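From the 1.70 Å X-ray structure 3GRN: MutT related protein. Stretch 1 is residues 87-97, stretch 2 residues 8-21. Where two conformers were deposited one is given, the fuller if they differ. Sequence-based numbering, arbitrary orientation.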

# COMPACT_ATOMS: atom_id res chain seq x y z
N ALA A 87 -5.11 14.56 -9.11
CA ALA A 87 -3.78 14.32 -8.55
C ALA A 87 -2.92 15.59 -8.59
O ALA A 87 -2.90 16.31 -9.59
CB ALA A 87 -3.09 13.21 -9.26
N ILE A 88 -2.25 15.84 -7.47
CA ILE A 88 -1.37 17.00 -7.37
C ILE A 88 0.07 16.50 -7.41
O ILE A 88 0.44 15.53 -6.71
CB ILE A 88 -1.67 17.87 -6.10
CG1 ILE A 88 -3.11 18.40 -6.13
CG2 ILE A 88 -0.73 19.07 -6.04
CD1 ILE A 88 -4.14 17.49 -5.51
N VAL A 89 0.88 17.13 -8.27
CA VAL A 89 2.25 16.69 -8.51
C VAL A 89 3.18 17.66 -7.78
O VAL A 89 3.07 18.88 -7.95
CB VAL A 89 2.60 16.62 -10.01
CG1 VAL A 89 4.01 16.12 -10.15
CG2 VAL A 89 1.64 15.68 -10.77
N PHE A 90 4.07 17.10 -6.97
CA PHE A 90 5.04 17.87 -6.20
C PHE A 90 6.43 17.69 -6.75
O PHE A 90 6.78 16.61 -7.27
CB PHE A 90 5.01 17.42 -4.74
CG PHE A 90 3.80 17.91 -4.00
CD1 PHE A 90 3.85 19.12 -3.31
CD2 PHE A 90 2.63 17.15 -3.98
CE1 PHE A 90 2.73 19.58 -2.62
CE2 PHE A 90 1.50 17.61 -3.30
CZ PHE A 90 1.54 18.82 -2.63
N ASP A 91 7.24 18.75 -6.65
CA ASP A 91 8.61 18.66 -7.06
C ASP A 91 9.44 18.17 -5.87
O ASP A 91 9.46 18.79 -4.80
CB ASP A 91 9.09 20.01 -7.62
CG ASP A 91 10.37 19.87 -8.44
OD1 ASP A 91 11.35 19.28 -7.93
OD2 ASP A 91 10.40 20.35 -9.59
N GLY A 92 10.10 17.04 -6.08
CA GLY A 92 10.86 16.37 -5.03
C GLY A 92 12.34 16.67 -5.15
O GLY A 92 13.13 16.16 -4.36
N GLY A 93 12.72 17.46 -6.15
CA GLY A 93 14.10 17.95 -6.25
C GLY A 93 15.03 16.92 -6.86
O GLY A 93 14.62 16.12 -7.70
N TYR A 94 16.30 16.96 -6.44
CA TYR A 94 17.35 16.10 -6.97
C TYR A 94 17.91 15.27 -5.82
O TYR A 94 18.27 15.83 -4.78
CB TYR A 94 18.49 16.92 -7.59
CG TYR A 94 18.12 17.68 -8.84
CD1 TYR A 94 18.51 17.23 -10.09
CD2 TYR A 94 17.39 18.88 -8.78
CE1 TYR A 94 18.18 17.92 -11.25
CE2 TYR A 94 17.05 19.58 -9.93
CZ TYR A 94 17.46 19.09 -11.16
OH TYR A 94 17.13 19.76 -12.31
N VAL A 95 17.97 13.95 -6.02
CA VAL A 95 18.45 13.02 -4.99
C VAL A 95 19.53 12.06 -5.48
O VAL A 95 19.66 11.78 -6.67
CB VAL A 95 17.30 12.16 -4.34
CG1 VAL A 95 16.20 13.03 -3.72
CG2 VAL A 95 16.73 11.14 -5.33
N VAL A 96 20.29 11.54 -4.52
CA VAL A 96 21.22 10.47 -4.76
C VAL A 96 20.69 9.35 -3.88
O VAL A 96 20.83 9.40 -2.65
CB VAL A 96 22.68 10.86 -4.36
CG1 VAL A 96 23.64 9.72 -4.66
CG2 VAL A 96 23.14 12.14 -5.07
N ALA A 97 20.02 8.38 -4.49
CA ALA A 97 19.40 7.29 -3.75
C ALA A 97 19.43 5.99 -4.53
O ALA A 97 19.33 5.99 -5.75
CB ALA A 97 17.96 7.66 -3.38
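Stretch 2 8-21: IISVYALIRNEKGE

Stretch 2 pairs with stretch 1 as a neighbouring parallel β-strand, and a salt bridge spans a β-bulge in the pairing. Residues 8-16 are extended and run in the same direction as strand 87-94, with a signed crossing angle of -20°. Ser10 lies beside Ala87, Val11 beside Ile88, Tyr12 beside Val89, Ala13 beside Phe90 and Leu14 beside Asp91. The donors alternate between the two strands. Ile88 N donates to Ser10 O (3.0 Å), Tyr12 N to Ile88 O (2.9 Å), Phe90 N to Tyr12 O (2.8 Å), Leu14 N to Phe90 O (2.8 Å) and Gly92 N to Leu14 O (2.7 Å).

The register then shifts by one residue, so that Arg16 pairs with Tyr94. The ladder continues with Arg16 N to Gly93 O (3.0 Å) and Val95 N to Arg16 O (2.8 Å). The Arg16 side chain shares a sheet face with Asp91 and Tyr94. Its NH1 and NH2 bind Asp91 OD1 (2.7 Å) and OD2 (2.6 Å), respectively, and its CD lies over the Tyr94 ring, 3.9 Å from the centroid.

Apolar side chains also touch along the two stretches. Tyr12 CE2 meets Ala87 CB at 3.5 Å, Leu14 CG meets Val89 CG1 at 3.7 Å, and Ile15 CG2 meets Val95 CG2 at 3.6 Å. A type I turn from Asn17 to Gly20 follows.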

# COMPACT_ATOMS: atom_id res chain seq x y z
N ILE A 8 -11.41 11.01 -6.01
CA ILE A 8 -10.42 10.84 -4.95
C ILE A 8 -9.23 11.74 -5.24
O ILE A 8 -9.04 12.15 -6.40
CB ILE A 8 -9.95 9.38 -4.77
CG1 ILE A 8 -9.15 8.92 -5.99
CG2 ILE A 8 -11.17 8.44 -4.45
CD1 ILE A 8 -8.14 7.85 -5.71
N ILE A 9 -8.50 12.10 -4.17
CA ILE A 9 -7.31 12.94 -4.30
C ILE A 9 -6.07 12.03 -4.20
O ILE A 9 -5.96 11.19 -3.29
CB ILE A 9 -7.24 14.06 -3.20
CG1 ILE A 9 -8.54 14.88 -3.13
CG2 ILE A 9 -5.99 14.98 -3.39
CD1 ILE A 9 -8.90 15.60 -4.43
N SER A 10 -5.16 12.21 -5.14
CA SER A 10 -3.88 11.51 -5.12
C SER A 10 -2.76 12.52 -5.20
O SER A 10 -2.99 13.68 -5.55
CB SER A 10 -3.77 10.50 -6.26
OG SER A 10 -4.68 9.42 -6.06
N VAL A 11 -1.57 12.09 -4.82
CA VAL A 11 -0.36 12.92 -4.94
C VAL A 11 0.78 12.15 -5.61
O VAL A 11 0.97 10.95 -5.38
CB VAL A 11 0.09 13.47 -3.56
CG1 VAL A 11 -0.88 14.53 -3.06
CG2 VAL A 11 0.17 12.33 -2.52
N TYR A 12 1.53 12.84 -6.47
CA TYR A 12 2.72 12.26 -7.13
C TYR A 12 3.96 13.12 -6.90
O TYR A 12 3.84 14.33 -6.63
CB TYR A 12 2.47 12.04 -8.61
CG TYR A 12 1.37 11.02 -8.82
CD1 TYR A 12 1.65 9.65 -8.73
CD2 TYR A 12 0.05 11.40 -9.03
CE1 TYR A 12 0.66 8.67 -8.89
CE2 TYR A 12 -0.97 10.41 -9.18
CZ TYR A 12 -0.64 9.06 -9.09
OH TYR A 12 -1.60 8.07 -9.24
N ALA A 13 5.14 12.49 -7.00
CA ALA A 13 6.41 13.23 -6.83
C ALA A 13 7.26 13.17 -8.07
O ALA A 13 7.40 12.10 -8.67
CB ALA A 13 7.20 12.69 -5.66
N LEU A 14 7.83 14.31 -8.45
CA LEU A 14 8.86 14.39 -9.49
C LEU A 14 10.21 14.35 -8.79
O LEU A 14 10.62 15.33 -8.15
CB LEU A 14 8.77 15.69 -10.28
CG LEU A 14 7.55 15.90 -11.16
CD1 LEU A 14 7.63 17.29 -11.81
CD2 LEU A 14 7.41 14.82 -12.22
N ILE A 15 10.89 13.22 -8.92
CA ILE A 15 12.16 13.02 -8.23
C ILE A 15 13.21 12.81 -9.29
O ILE A 15 13.07 11.89 -10.09
CB ILE A 15 12.09 11.79 -7.32
CG1 ILE A 15 11.04 12.02 -6.22
CG2 ILE A 15 13.44 11.48 -6.72
CD1 ILE A 15 10.82 10.85 -5.34
N ARG A 16 14.27 13.63 -9.25
CA ARG A 16 15.35 13.56 -10.25
C ARG A 16 16.66 13.06 -9.66
O ARG A 16 16.91 13.20 -8.47
CB ARG A 16 15.59 14.93 -10.89
CG ARG A 16 14.36 15.56 -11.52
CD ARG A 16 14.65 17.02 -11.78
NE ARG A 16 13.44 17.80 -12.02
CZ ARG A 16 12.66 18.29 -11.06
NH1 ARG A 16 12.94 18.08 -9.78
NH2 ARG A 16 11.58 18.98 -11.40
N ASN A 17 17.49 12.48 -10.52
CA ASN A 17 18.84 12.07 -10.13
C ASN A 17 19.84 13.17 -10.47
O ASN A 17 19.44 14.25 -10.94
CB ASN A 17 19.23 10.72 -10.77
CG ASN A 17 19.27 10.75 -12.32
OD1 ASN A 17 19.16 11.80 -12.96
ND2 ASN A 17 19.43 9.57 -12.90
N GLU A 18 21.12 12.88 -10.26
CA GLU A 18 22.21 13.83 -10.57
C GLU A 18 22.19 14.34 -12.02
O GLU A 18 22.63 15.47 -12.29
CB GLU A 18 23.57 13.19 -10.27
CG GLU A 18 23.63 12.49 -8.91
CD GLU A 18 23.43 10.97 -9.00
OE1 GLU A 18 22.37 10.52 -9.48
OE2 GLU A 18 24.35 10.22 -8.58
N LYS A 19 21.68 13.51 -12.93
CA LYS A 19 21.59 13.84 -14.34
C LYS A 19 20.30 14.57 -14.72
O LYS A 19 20.15 14.99 -15.87
CB LYS A 19 21.73 12.56 -15.16
CG LYS A 19 23.13 11.95 -15.13
CD LYS A 19 23.14 10.47 -15.52
CE LYS A 19 22.71 9.56 -14.35
NZ LYS A 19 23.39 9.87 -13.06
N GLY A 20 19.37 14.72 -13.77
CA GLY A 20 18.08 15.37 -14.05
C GLY A 20 17.02 14.48 -14.69
O GLY A 20 15.99 14.97 -15.15
N GLU A 21 17.27 13.17 -14.72
CA GLU A 21 16.31 12.19 -15.22
C GLU A 21 15.29 11.90 -14.12
O GLU A 21 15.65 11.88 -12.95
CB GLU A 21 16.99 10.88 -15.62
CG GLU A 21 18.06 11.01 -16.71
CD GLU A 21 18.85 9.72 -16.88
OE1 GLU A 21 19.27 9.13 -15.86
OE2 GLU A 21 19.06 9.30 -18.05